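Local structure of acyl-CoA dehydrogenase (Geobacillus kaustophilus, 2PG0) at residues S136-I141 / Y240-L245; S265-Y270 / F289-M294; E321-K326 / K376-R381; A338-L343 / Y353-R358. The protein probably catalyses the FAD-dependent dehydrogenation of acyl chains, introducing a double bond between their alpha and beta carbons. One frame throughout, in Å; residues are numbered along the deposited sequence.

Contact 1 joins the middle, beta-rich domain to the C-terminal helical domain of the acyl-CoA dehydrogenase fold; the other three lie wholly within that helical domain. Helix 237-273 serves contacts 1 and 2, whose centres are about 38 Å apart on opposite sides of the chain's centre, and helix 319-343 serves contacts 3 and 4. Contacts 1, 2 and 3 follow in series along the chain, while contact 4 is nested inside the loop that contact 3 closes. Contacts 2 and 4, with centres about 11 Å apart, touch through the Arg290-Glu339 salt bridge. Contacts 1 and 4 lie by different FAD molecules, each also bound by the second subunit, so the cofactor sites span subunits.

Contact 1: residues S136-I141 / Y240-L245; sequences SDLANI and YLMEKL. With FAD (flavin-adenine dinucleotide), chain C.
Leu138 reaches from a short 3-10 turn toward helix 237-273, and its CD2 methyl meets CD1 of Leu241 at 4.0 Å. The two leucine side chains cross at about a right angle and touch through one methyl each. A chi1 of -156° swings CG of Leu138 away from the backbone N, and chi2 near 56° completes the reach of CD2. This is the close part of the contact, between two buried residues for which leucine, apolar and forked, is well suited. Beside it the packing slackens: Met242, an exposed residue, swings its flexible thioether round so that CE comes within 4.5 Å of CD2 of Leu138, a distant, glancing touch on the solvent side. Only about 90 Å² is buried between the segments.

The loop leading into the turn has a second task. Ser136 grips one phosphate oxygen of FAD twice, its backbone N lying 3.1 Å and its OG 2.8 Å from O2A. A small hydroxyl residue fits here, since main chain and side chain can converge on a single anionic atom. Asp137, centre of an inverse gamma turn, bonds through OD2 to the backbone N of Phe277 of the second subunit.

Around this pair, Leu138 also rests on Met129, in a loop of the middle domain, while Leu241 packs on Leu189 of strand 187-193 and on Tyr101 of helix 89-105.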
# COMPACT_ATOMS: atom_id res chain seq x y z
N SER A 136 24.79 -3.43 9.46
CA SER A 136 24.70 -3.26 8.00
C SER A 136 26.06 -2.89 7.40
O SER A 136 26.45 -3.41 6.35
CB SER A 136 23.67 -2.19 7.62
OG SER A 136 22.40 -2.46 8.20
N ASP A 137 26.77 -2.00 8.09
CA ASP A 137 28.07 -1.50 7.65
C ASP A 137 29.18 -2.41 8.19
O ASP A 137 30.01 -2.00 9.01
CB ASP A 137 28.25 -0.05 8.13
CG ASP A 137 29.49 0.62 7.55
OD1 ASP A 137 30.15 0.05 6.65
OD2 ASP A 137 29.80 1.74 8.02
N LEU A 138 29.19 -3.65 7.70
CA LEU A 138 30.08 -4.69 8.20
C LEU A 138 31.57 -4.38 8.02
O LEU A 138 32.40 -4.81 8.83
CB LEU A 138 29.73 -6.03 7.55
CG LEU A 138 30.12 -7.32 8.28
CD1 LEU A 138 29.53 -7.35 9.70
CD2 LEU A 138 29.65 -8.53 7.49
N ALA A 139 31.91 -3.64 6.98
CA ALA A 139 33.31 -3.29 6.74
C ALA A 139 33.87 -2.43 7.89
O ALA A 139 35.09 -2.33 8.05
CB ALA A 139 33.48 -2.59 5.39
N ASN A 140 32.98 -1.85 8.69
CA ASN A 140 33.34 -0.94 9.78
C ASN A 140 33.41 -1.59 11.17
O ASN A 140 33.47 -0.89 12.19
CB ASN A 140 32.38 0.26 9.80
CG ASN A 140 32.92 1.43 10.61
OD1 ASN A 140 34.09 1.79 10.50
ND2 ASN A 140 32.05 2.02 11.42
N ILE A 141 33.41 -2.92 11.22
CA ILE A 141 33.59 -3.64 12.50
C ILE A 141 34.96 -3.31 13.10
O ILE A 141 35.91 -3.02 12.37
CB ILE A 141 33.43 -5.17 12.33
CG1 ILE A 141 34.38 -5.72 11.25
CG2 ILE A 141 31.97 -5.53 12.04
CD1 ILE A 141 34.56 -7.24 11.30
N TYR A 240 34.80 -14.44 2.03
CA TYR A 240 34.10 -15.63 2.49
C TYR A 240 32.67 -15.30 2.91
O TYR A 240 31.73 -16.01 2.55
CB TYR A 240 34.84 -16.30 3.66
CG TYR A 240 36.29 -16.63 3.38
CD1 TYR A 240 36.70 -17.15 2.15
CD2 TYR A 240 37.26 -16.43 4.37
CE1 TYR A 240 38.04 -17.45 1.90
CE2 TYR A 240 38.60 -16.73 4.13
CZ TYR A 240 38.98 -17.23 2.90
OH TYR A 240 40.30 -17.52 2.67
N LEU A 241 32.52 -14.21 3.66
CA LEU A 241 31.21 -13.75 4.12
C LEU A 241 30.28 -13.42 2.96
O LEU A 241 29.14 -13.89 2.93
CB LEU A 241 31.36 -12.54 5.06
CG LEU A 241 32.10 -12.76 6.39
CD1 LEU A 241 32.36 -11.44 7.08
CD2 LEU A 241 31.33 -13.71 7.33
N MET A 242 30.76 -12.62 2.00
CA MET A 242 29.91 -12.19 0.88
C MET A 242 29.43 -13.41 0.09
O MET A 242 28.27 -13.46 -0.33
CB MET A 242 30.65 -11.18 -0.02
CG MET A 242 30.88 -9.78 0.61
SD MET A 242 29.43 -8.91 1.28
CE MET A 242 29.68 -9.09 3.05
N GLU A 243 30.32 -14.38 -0.08
CA GLU A 243 30.03 -15.64 -0.78
C GLU A 243 28.93 -16.46 -0.08
O GLU A 243 27.95 -16.87 -0.72
CB GLU A 243 31.33 -16.45 -0.90
CG GLU A 243 31.23 -17.78 -1.66
CD GLU A 243 32.56 -18.55 -1.66
OE1 GLU A 243 33.63 -17.93 -1.46
OE2 GLU A 243 32.53 -19.79 -1.84
N LYS A 244 29.07 -16.68 1.22
CA LYS A 244 28.13 -17.51 1.98
C LYS A 244 26.78 -16.84 2.28
O LYS A 244 25.79 -17.53 2.55
CB LYS A 244 28.78 -17.99 3.28
CG LYS A 244 29.96 -18.93 3.09
CD LYS A 244 29.53 -20.22 2.41
CE LYS A 244 30.61 -21.27 2.46
NZ LYS A 244 30.25 -22.41 1.58
N LEU A 245 26.73 -15.51 2.23
CA LEU A 245 25.48 -14.79 2.49
C LEU A 245 24.35 -15.10 1.48
O LEU A 245 23.18 -14.90 1.81
CB LEU A 245 25.72 -13.28 2.66
CG LEU A 245 26.20 -12.81 4.05
CD1 LEU A 245 26.93 -11.47 3.99
CD2 LEU A 245 25.07 -12.75 5.07
PA FAD C . 21.90 -0.72 11.52
O1A FAD C . 22.41 0.25 12.55
O2A FAD C . 22.96 -1.22 10.59
O5B FAD C . 20.70 -0.02 10.69
C5B FAD C . 19.60 0.56 11.37
C4B FAD C . 18.55 0.96 10.33
O4B FAD C . 19.13 1.87 9.42
C3B FAD C . 18.10 -0.26 9.51
O3B FAD C . 16.73 -0.17 9.20
C2B FAD C . 18.89 -0.13 8.23
O2B FAD C . 18.28 -0.79 7.13
C1B FAD C . 18.97 1.39 8.09
N9A FAD C . 20.08 1.76 7.19
C8A FAD C . 21.42 1.62 7.42
N7A FAD C . 22.09 2.07 6.34
C5A FAD C . 21.19 2.48 5.42
C6A FAD C . 21.32 3.02 4.15
N6A FAD C . 22.53 3.09 3.58
N1A FAD C . 20.19 3.36 3.43
C2A FAD C . 18.93 3.17 3.96
N3A FAD C . 18.80 2.64 5.23
C4A FAD C . 19.91 2.30 5.95
N1 FAD C . 24.35 -10.85 13.58
C2 FAD C . 25.37 -11.78 13.45
O2 FAD C . 26.47 -11.43 13.02
N3 FAD C . 25.15 -13.10 13.82
C4 FAD C . 23.92 -13.49 14.32
O4 FAD C . 23.74 -14.66 14.66
C4X FAD C . 22.89 -12.55 14.44
N5 FAD C . 21.65 -12.93 14.93
C5X FAD C . 20.64 -12.00 15.08
C6 FAD C . 19.42 -12.40 15.61
C7 FAD C . 18.39 -11.48 15.76
C7M FAD C . 17.08 -11.97 16.31
C8 FAD C . 18.59 -10.14 15.38
C8M FAD C . 17.53 -9.09 15.51
C9 FAD C . 19.82 -9.74 14.86
C9A FAD C . 20.85 -10.66 14.70
N10 FAD C . 22.09 -10.28 14.18
C10 FAD C . 23.11 -11.22 14.07
C1' FAD C . 22.34 -8.87 13.68
C2' FAD C . 21.57 -8.44 12.42
O2' FAD C . 22.08 -8.99 11.23
C3' FAD C . 21.63 -6.92 12.36
O3' FAD C . 20.72 -6.44 13.33
C4' FAD C . 21.32 -6.31 10.99
O4' FAD C . 22.32 -6.61 10.03
C5' FAD C . 21.14 -4.80 11.05
O5' FAD C . 22.24 -4.19 11.71
P FAD C . 21.96 -3.17 12.92
O1P FAD C . 21.05 -3.81 13.94
O2P FAD C . 23.26 -2.73 13.53
O3P FAD C . 21.15 -1.94 12.27

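Contact 2: residues S265-Y270 / F289-M294; sequences SLTKQY and FRLAEM
Lys268 and Leu291 mark the closest backbone approach of two helical segments, their CA atoms 7.3 Å apart. Both segments run on in either direction as parts of long helices, 237-273 and 285-313, and each keeps its regular main-chain bonding, as in Gln269 N to Ser265 O at 3.1 Å. With the main-chain bonds used within each helix, the contact falls to Leu291, packing on a side chain and a piece of backbone. Its CG stands anti to its carbonyl carbon (chi1 -72°), and the CD2 branch reaches the facing helix. There it meets the CG2 methyl of Thr267 at 4.2 Å and sits over the backbone at a loose van der Waals distance, 4.3 Å from CA of Lys268. The end of the lysine side chain leads away, taking its ammonium group from the leucine. Leu385 of the third subunit packs on both Lys268 and Leu291.

To the flank, Arg290 forms salt bridges with Glu339 and with Glu373 of the second subunit.

Threonine suits its place because its two branches can be divided between two tasks. CG2 faces the apolar neighbour, while OG1 is hydrogen-bonded to the carbonyl O of Met263, one turn earlier in its own helix, which satisfies a hydroxyl in buried surroundings. The contact is thus apolar and modest, about 120 Å² in all: a few methyl contacts beyond 4 Å that make a non-directional join resting on van der Waals fit.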
# COMPACT_ATOMS: atom_id res chain seq x y z
N SER A 265 -2.83 -20.52 7.17
CA SER A 265 -3.60 -21.70 7.57
C SER A 265 -4.32 -21.47 8.90
O SER A 265 -5.50 -21.80 9.04
CB SER A 265 -2.70 -22.94 7.66
OG SER A 265 -3.48 -24.07 8.03
N LEU A 266 -3.62 -20.87 9.86
CA LEU A 266 -4.24 -20.48 11.14
C LEU A 266 -5.45 -19.58 10.95
O LEU A 266 -6.49 -19.79 11.58
CB LEU A 266 -3.21 -19.77 12.03
CG LEU A 266 -2.17 -20.65 12.71
CD1 LEU A 266 -1.16 -19.74 13.39
CD2 LEU A 266 -2.82 -21.59 13.71
N THR A 267 -5.31 -18.57 10.09
CA THR A 267 -6.35 -17.56 9.90
C THR A 267 -7.55 -18.16 9.17
O THR A 267 -8.70 -17.94 9.57
CB THR A 267 -5.82 -16.36 9.10
OG1 THR A 267 -4.66 -15.85 9.76
CG2 THR A 267 -6.86 -15.26 9.00
N LYS A 268 -7.28 -18.93 8.12
CA LYS A 268 -8.35 -19.54 7.33
C LYS A 268 -9.19 -20.44 8.22
O LYS A 268 -10.43 -20.37 8.20
CB LYS A 268 -7.77 -20.33 6.16
CG LYS A 268 -8.84 -20.94 5.24
CD LYS A 268 -8.23 -21.42 3.93
CE LYS A 268 -7.31 -22.62 4.14
NZ LYS A 268 -6.42 -22.88 2.95
N GLN A 269 -8.52 -21.28 9.01
CA GLN A 269 -9.22 -22.20 9.91
C GLN A 269 -10.02 -21.44 10.96
O GLN A 269 -11.16 -21.81 11.26
CB GLN A 269 -8.25 -23.20 10.55
CG GLN A 269 -7.77 -24.28 9.55
CD GLN A 269 -8.89 -24.83 8.65
OE1 GLN A 269 -9.91 -25.34 9.14
NE2 GLN A 269 -8.71 -24.71 7.33
N TYR A 270 -9.45 -20.36 11.50
CA TYR A 270 -10.17 -19.57 12.50
C TYR A 270 -11.46 -18.95 11.96
O TYR A 270 -12.53 -19.11 12.57
CB TYR A 270 -9.29 -18.49 13.13
CG TYR A 270 -10.01 -17.78 14.25
CD1 TYR A 270 -10.12 -18.38 15.51
CD2 TYR A 270 -10.62 -16.54 14.05
CE1 TYR A 270 -10.80 -17.76 16.55
CE2 TYR A 270 -11.31 -15.90 15.10
CZ TYR A 270 -11.39 -16.52 16.34
OH TYR A 270 -12.07 -15.93 17.39
N PHE A 289 -11.95 -11.89 0.16
CA PHE A 289 -10.97 -11.21 -0.69
C PHE A 289 -9.61 -11.06 0.01
O PHE A 289 -8.56 -11.25 -0.62
CB PHE A 289 -11.51 -9.84 -1.13
CG PHE A 289 -12.39 -9.89 -2.36
CD1 PHE A 289 -13.28 -10.95 -2.58
CD2 PHE A 289 -12.37 -8.84 -3.28
CE1 PHE A 289 -14.11 -10.98 -3.71
CE2 PHE A 289 -13.20 -8.85 -4.41
CZ PHE A 289 -14.07 -9.92 -4.63
N ARG A 290 -9.63 -10.73 1.30
CA ARG A 290 -8.39 -10.62 2.07
C ARG A 290 -7.63 -11.94 2.05
O ARG A 290 -6.42 -11.96 1.84
CB ARG A 290 -8.66 -10.16 3.50
CG ARG A 290 -9.07 -8.69 3.55
CD ARG A 290 -9.67 -8.34 4.89
NE ARG A 290 -8.65 -8.10 5.91
CZ ARG A 290 -8.90 -7.61 7.12
NH1 ARG A 290 -10.15 -7.31 7.46
NH2 ARG A 290 -7.91 -7.42 7.98
N LEU A 291 -8.36 -13.04 2.23
CA LEU A 291 -7.74 -14.37 2.17
C LEU A 291 -7.23 -14.70 0.76
O LEU A 291 -6.15 -15.27 0.61
CB LEU A 291 -8.67 -15.45 2.70
CG LEU A 291 -8.89 -15.46 4.22
CD1 LEU A 291 -10.12 -16.30 4.53
CD2 LEU A 291 -7.67 -15.98 4.95
N ALA A 292 -8.02 -14.34 -0.25
CA ALA A 292 -7.64 -14.54 -1.66
C ALA A 292 -6.35 -13.79 -1.97
O ALA A 292 -5.47 -14.32 -2.66
CB ALA A 292 -8.76 -14.12 -2.58
N GLU A 293 -6.24 -12.56 -1.46
CA GLU A 293 -5.04 -11.74 -1.68
C GLU A 293 -3.83 -12.33 -0.96
O GLU A 293 -2.74 -12.40 -1.54
CB GLU A 293 -5.27 -10.28 -1.27
CG GLU A 293 -6.24 -9.54 -2.20
CD GLU A 293 -6.39 -8.05 -1.87
OE1 GLU A 293 -5.54 -7.49 -1.12
OE2 GLU A 293 -7.35 -7.43 -2.38
N MET A 294 -4.01 -12.78 0.28
CA MET A 294 -2.94 -13.45 1.02
C MET A 294 -2.49 -14.72 0.28
O MET A 294 -1.30 -14.95 0.10
CB MET A 294 -3.40 -13.80 2.45
CG MET A 294 -3.46 -12.61 3.41
SD MET A 294 -4.17 -13.08 5.02
CE MET A 294 -5.82 -12.67 4.82

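Contact 3: residues E321-K326 / K376-R381; sequences EVSMAK and KTIIAR
Ile379 holds CG1 anti to its carbonyl carbon (chi1 -66°), and with chi2 at 159° its chain stretches out to set CD1 against Met324. Met324 meets it with CG, 3.7 Å from CD1 of Ile379, and the two side chains cross at about a right angle. Methionine suits this site because its unbranched chain, extended beyond CG, can run past the isoleucine. One residue earlier, the small Ser323 lets the helices draw near: its CA lies 6.8 Å from that of Ile379, and its CB comes within 4.0 Å of Ile379 CG1. The Ser323 hydroxyl OG is 3.6 Å from CG2 of Ile378, a packing contact; the polar need of OG is met by the carbonyl O of Val319, one turn back in the same helix. An alanine at Ile379 would remove CG1, CG2 and CD1 and is likely to leave a gap beside Ser323 and Met324, with the methionine chain less firmly placed.

The segments run roughly antiparallel, with an angle of 147° between their directions and their axes 9.0 Å apart at closest, and together they bury about 184 Å².

This pairing lays helix 372-382, near the C-terminus, against the start of helix 319-343. Helix 237-273 adjoins them through Arg249, which touches both Val322 and Ile378, and Phe304 of helix 285-313 packs on Met324. Thr296 of the third subunit touches both Met324 and Ile379.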
# COMPACT_ATOMS: atom_id res chain seq x y z
N GLU A 321 18.56 -12.46 -7.20
CA GLU A 321 17.30 -13.16 -6.98
C GLU A 321 17.08 -13.54 -5.51
O GLU A 321 15.96 -13.49 -5.02
CB GLU A 321 17.20 -14.37 -7.91
CG GLU A 321 17.11 -14.02 -9.40
CD GLU A 321 18.46 -13.73 -10.07
OE1 GLU A 321 19.53 -13.77 -9.41
OE2 GLU A 321 18.44 -13.44 -11.29
N VAL A 322 18.16 -13.90 -4.82
CA VAL A 322 18.05 -14.25 -3.40
C VAL A 322 17.78 -13.00 -2.55
O VAL A 322 17.06 -13.07 -1.55
CB VAL A 322 19.28 -15.07 -2.89
CG1 VAL A 322 20.52 -14.19 -2.69
CG2 VAL A 322 18.93 -15.78 -1.60
N SER A 323 18.34 -11.86 -2.96
CA SER A 323 18.09 -10.59 -2.28
C SER A 323 16.64 -10.15 -2.47
O SER A 323 16.00 -9.67 -1.52
CB SER A 323 19.06 -9.51 -2.78
OG SER A 323 20.40 -9.89 -2.49
N MET A 324 16.13 -10.33 -3.69
CA MET A 324 14.70 -10.15 -4.01
C MET A 324 13.82 -11.04 -3.12
O MET A 324 12.88 -10.56 -2.47
CB MET A 324 14.45 -10.50 -5.48
CG MET A 324 14.92 -9.44 -6.48
SD MET A 324 14.66 -9.91 -8.21
CE MET A 324 15.10 -8.35 -9.00
N ALA A 325 14.13 -12.33 -3.11
CA ALA A 325 13.38 -13.30 -2.32
C ALA A 325 13.37 -12.91 -0.83
O ALA A 325 12.30 -12.84 -0.21
CB ALA A 325 13.96 -14.71 -2.51
N LYS A 326 14.54 -12.58 -0.29
CA LYS A 326 14.67 -12.23 1.12
C LYS A 326 13.81 -11.03 1.53
O LYS A 326 13.04 -11.12 2.47
CB LYS A 326 16.14 -12.00 1.49
CG LYS A 326 16.44 -12.04 2.99
CD LYS A 326 16.13 -10.70 3.64
CE LYS A 326 16.53 -10.67 5.09
NZ LYS A 326 16.13 -9.42 5.77
N LYS A 376 17.62 -4.10 -0.98
CA LYS A 376 17.31 -3.17 -2.07
C LYS A 376 18.57 -2.46 -2.61
O LYS A 376 18.68 -2.21 -3.81
CB LYS A 376 16.24 -2.18 -1.63
CG LYS A 376 14.89 -2.85 -1.36
CD LYS A 376 13.86 -1.88 -0.82
CE LYS A 376 12.62 -2.63 -0.33
NZ LYS A 376 11.64 -1.69 0.30
N THR A 377 19.52 -2.19 -1.72
CA THR A 377 20.81 -1.61 -2.11
C THR A 377 21.55 -2.56 -3.06
O THR A 377 22.05 -2.13 -4.10
CB THR A 377 21.68 -1.30 -0.86
OG1 THR A 377 21.03 -0.29 -0.07
CG2 THR A 377 23.07 -0.79 -1.26
N ILE A 378 21.59 -3.84 -2.69
CA ILE A 378 22.25 -4.87 -3.50
C ILE A 378 21.57 -5.00 -4.86
O ILE A 378 22.24 -5.06 -5.89
CB ILE A 378 22.30 -6.24 -2.74
CG1 ILE A 378 23.26 -6.14 -1.55
CG2 ILE A 378 22.70 -7.39 -3.67
CD1 ILE A 378 23.06 -7.24 -0.51
N ILE A 379 20.23 -5.00 -4.86
CA ILE A 379 19.49 -5.12 -6.11
C ILE A 379 19.81 -3.94 -7.04
O ILE A 379 20.08 -4.14 -8.23
CB ILE A 379 17.96 -5.26 -5.87
CG1 ILE A 379 17.64 -6.58 -5.17
CG2 ILE A 379 17.17 -5.16 -7.21
CD1 ILE A 379 16.28 -6.59 -4.46
N ALA A 380 19.77 -2.73 -6.50
CA ALA A 380 20.04 -1.51 -7.28
C ALA A 380 21.44 -1.55 -7.89
O ALA A 380 21.64 -1.18 -9.05
CB ALA A 380 19.86 -0.28 -6.42
N ARG A 381 22.41 -2.04 -7.12
CA ARG A 381 23.78 -2.19 -7.59
C ARG A 381 23.83 -3.15 -8.79
O ARG A 381 24.49 -2.86 -9.78
CB ARG A 381 24.70 -2.68 -6.47
CG ARG A 381 26.18 -2.64 -6.84
CD ARG A 381 27.06 -3.23 -5.76
NE ARG A 381 28.46 -3.26 -6.19
CZ ARG A 381 29.03 -4.24 -6.89
NH1 ARG A 381 28.33 -5.33 -7.22
NH2 ARG A 381 30.31 -4.16 -7.23

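Contact 4: residues A338-L343 / Y353-R358; sequences AEAMQL and YEIARR. With FAD (flavin-adenine dinucleotide), chain D.
Ala340 and Ile355 meet at an unusually close apolar approach, with CB of the alanine only 3.5 Å from the CD1 methyl of the isoleucine. A side chain no larger than a methyl suits this spot, since CB already lies against both CD1 and CG1 of Ile355. One residue on, the CA atoms of Met341 and Ile355 come within 6.6 Å. Ile355 holds CG1 anti to its backbone N (chi1 -163°), which lays that branch against the facing helix.

Behind this apolar join, Arg358 clasps Glu354 one turn back in its own helix. It does so side-on, with NE at 2.9 Å and NH2 at 2.8 Å from the single oxygen OE2 of Glu354, which lies in the guanidinium plane. NH2 of Arg357 sits 3.0 Å above that plane, over the centre of the Arg358 group; the bonds of Arg358 to Glu354 and to the carbonyls of Glu82 and Lys83 would probably offset the closeness of two like charges.

The chemistry is therefore divided. Apolar packing joins the segments, while on their outer sides Gln342, an FAD-binding residue, faces the cofactor and Glu373 of the second subunit, and Arg358 ties 353-358 to Glu82 and Lys83.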
# COMPACT_ATOMS: atom_id res chain seq x y z
N ALA A 338 0.01 -9.27 10.13
CA ALA A 338 -0.87 -8.16 10.50
C ALA A 338 -2.34 -8.46 10.18
O ALA A 338 -3.23 -8.16 10.98
CB ALA A 338 -0.43 -6.86 9.80
N GLU A 339 -2.57 -9.03 9.00
CA GLU A 339 -3.91 -9.48 8.59
C GLU A 339 -4.43 -10.57 9.52
O GLU A 339 -5.58 -10.53 9.96
CB GLU A 339 -3.88 -9.99 7.15
CG GLU A 339 -3.82 -8.88 6.12
CD GLU A 339 -5.15 -8.19 5.94
OE1 GLU A 339 -5.96 -8.69 5.14
OE2 GLU A 339 -5.39 -7.16 6.61
N ALA A 340 -3.57 -11.55 9.81
CA ALA A 340 -3.91 -12.66 10.70
C ALA A 340 -4.33 -12.20 12.10
O ALA A 340 -5.37 -12.62 12.60
CB ALA A 340 -2.75 -13.66 10.78
N MET A 341 -3.53 -11.34 12.74
CA MET A 341 -3.92 -10.83 14.06
C MET A 341 -5.30 -10.18 13.99
O MET A 341 -6.19 -10.52 14.78
CB MET A 341 -2.90 -9.85 14.67
CG MET A 341 -3.28 -9.41 16.13
SD MET A 341 -2.28 -8.04 16.78
CE MET A 341 -0.92 -9.04 17.37
N GLN A 342 -5.48 -9.27 13.03
CA GLN A 342 -6.73 -8.51 12.90
C GLN A 342 -7.95 -9.42 12.68
O GLN A 342 -9.00 -9.22 13.30
CB GLN A 342 -6.64 -7.47 11.77
CG GLN A 342 -7.88 -6.53 11.66
CD GLN A 342 -8.04 -5.58 12.85
OE1 GLN A 342 -7.08 -5.32 13.59
NE2 GLN A 342 -9.25 -5.05 13.03
N LEU A 343 -7.80 -10.42 11.82
CA LEU A 343 -8.90 -11.31 11.52
C LEU A 343 -9.28 -12.25 12.67
O LEU A 343 -10.36 -12.85 12.65
CB LEU A 343 -8.64 -12.08 10.22
CG LEU A 343 -8.74 -11.21 8.96
CD1 LEU A 343 -8.14 -11.93 7.76
CD2 LEU A 343 -10.19 -10.78 8.70
N TYR A 353 -3.43 -17.91 22.07
CA TYR A 353 -3.57 -18.22 20.64
C TYR A 353 -2.22 -18.17 19.94
O TYR A 353 -1.45 -17.22 20.11
CB TYR A 353 -4.57 -17.28 19.97
CG TYR A 353 -6.02 -17.66 20.23
CD1 TYR A 353 -6.58 -17.49 21.50
CD2 TYR A 353 -6.83 -18.18 19.22
CE1 TYR A 353 -7.90 -17.83 21.75
CE2 TYR A 353 -8.15 -18.54 19.47
CZ TYR A 353 -8.68 -18.35 20.74
OH TYR A 353 -9.99 -18.69 21.00
N GLU A 354 -1.93 -19.21 19.14
CA GLU A 354 -0.64 -19.35 18.46
C GLU A 354 -0.27 -18.16 17.57
O GLU A 354 0.91 -17.80 17.46
CB GLU A 354 -0.62 -20.63 17.64
CG GLU A 354 0.72 -20.98 17.04
CD GLU A 354 0.65 -22.22 16.18
OE1 GLU A 354 0.11 -23.25 16.64
OE2 GLU A 354 1.14 -22.16 15.04
N ILE A 355 -1.27 -17.55 16.94
CA ILE A 355 -1.03 -16.40 16.06
C ILE A 355 -0.29 -15.24 16.74
O ILE A 355 0.49 -14.54 16.09
CB ILE A 355 -2.31 -15.90 15.32
CG1 ILE A 355 -1.93 -15.00 14.13
CG2 ILE A 355 -3.28 -15.19 16.26
CD1 ILE A 355 -1.04 -15.70 13.10
N ALA A 356 -0.53 -15.04 18.04
CA ALA A 356 0.15 -13.97 18.79
C ALA A 356 1.67 -14.13 18.71
O ALA A 356 2.39 -13.17 18.41
CB ALA A 356 -0.32 -13.95 20.24
N ARG A 357 2.13 -15.34 18.97
CA ARG A 357 3.55 -15.68 18.93
C ARG A 357 4.13 -15.57 17.52
O ARG A 357 5.22 -15.02 17.33
CB ARG A 357 3.72 -17.10 19.46
CG ARG A 357 5.10 -17.61 19.56
CD ARG A 357 4.96 -19.12 19.59
NE ARG A 357 5.26 -19.65 18.30
CZ ARG A 357 4.96 -20.85 17.84
NH1 ARG A 357 4.25 -21.74 18.55
NH2 ARG A 357 5.37 -21.15 16.63
N ARG A 358 3.40 -16.10 16.53
CA ARG A 358 3.81 -16.00 15.13
C ARG A 358 3.99 -14.53 14.73
O ARG A 358 4.96 -14.18 14.07
CB ARG A 358 2.80 -16.68 14.21
CG ARG A 358 2.53 -18.17 14.54
CD ARG A 358 3.57 -19.07 13.92
NE ARG A 358 3.28 -20.49 14.16
CZ ARG A 358 4.12 -21.48 13.88
NH1 ARG A 358 5.32 -21.24 13.34
NH2 ARG A 358 3.76 -22.74 14.14
PA FAD D . -15.15 -10.92 16.38
O1A FAD D . -15.34 -12.41 16.55
O2A FAD D . -16.41 -10.10 16.51
O5B FAD D . -14.50 -10.63 14.93
C5B FAD D . -13.26 -11.21 14.59
C4B FAD D . -12.86 -10.69 13.21
O4B FAD D . -13.92 -10.98 12.32
C3B FAD D . -12.67 -9.18 13.21
O3B FAD D . -11.36 -8.86 12.85
C2B FAD D . -13.52 -8.66 12.08
O2B FAD D . -12.63 -8.25 11.07
C1B FAD D . -14.20 -9.87 11.49
N9A FAD D . -15.63 -9.63 11.27
C8A FAD D . -16.69 -9.86 12.12
N7A FAD D . -17.84 -9.49 11.48
C5A FAD D . -17.51 -9.05 10.24
C6A FAD D . -18.27 -8.56 9.18
N6A FAD D . -19.60 -8.50 9.26
N1A FAD D . -17.63 -8.18 8.02
C2A FAD D . -16.26 -8.27 7.89
N3A FAD D . -15.51 -8.75 8.95
C4A FAD D . -16.13 -9.13 10.10
N1 FAD D . -14.89 -5.40 25.45
C2 FAD D . -15.72 -4.80 26.39
O2 FAD D . -16.94 -4.93 26.32
N3 FAD D . -15.16 -4.06 27.42
C4 FAD D . -13.79 -3.91 27.51
O4 FAD D . -13.32 -3.25 28.43
C4X FAD D . -12.96 -4.50 26.55
N5 FAD D . -11.58 -4.36 26.63
C5X FAD D . -10.76 -4.98 25.71
C6 FAD D . -9.38 -4.84 25.81
C7 FAD D . -8.53 -5.44 24.89
C7M FAD D . -7.05 -5.26 25.06
C8 FAD D . -9.08 -6.19 23.85
C8M FAD D . -8.25 -6.87 22.81
C9 FAD D . -10.46 -6.33 23.74
C9A FAD D . -11.32 -5.72 24.66
N10 FAD D . -12.71 -5.85 24.56
C10 FAD D . -13.52 -5.26 25.51
C1' FAD D . -13.37 -6.56 23.39
C2' FAD D . -13.20 -5.92 22.00
O2' FAD D . -14.06 -4.81 21.83
C3' FAD D . -13.49 -6.99 20.94
O3' FAD D . -12.36 -7.83 20.85
C4' FAD D . -13.85 -6.44 19.55
O4' FAD D . -15.08 -5.73 19.60
C5' FAD D . -13.99 -7.54 18.50
O5' FAD D . -14.79 -8.60 18.98
P FAD D . -14.22 -10.10 18.94
O1P FAD D . -12.88 -10.15 19.63
O2P FAD D . -15.22 -11.06 19.56
O3P FAD D . -13.99 -10.40 17.37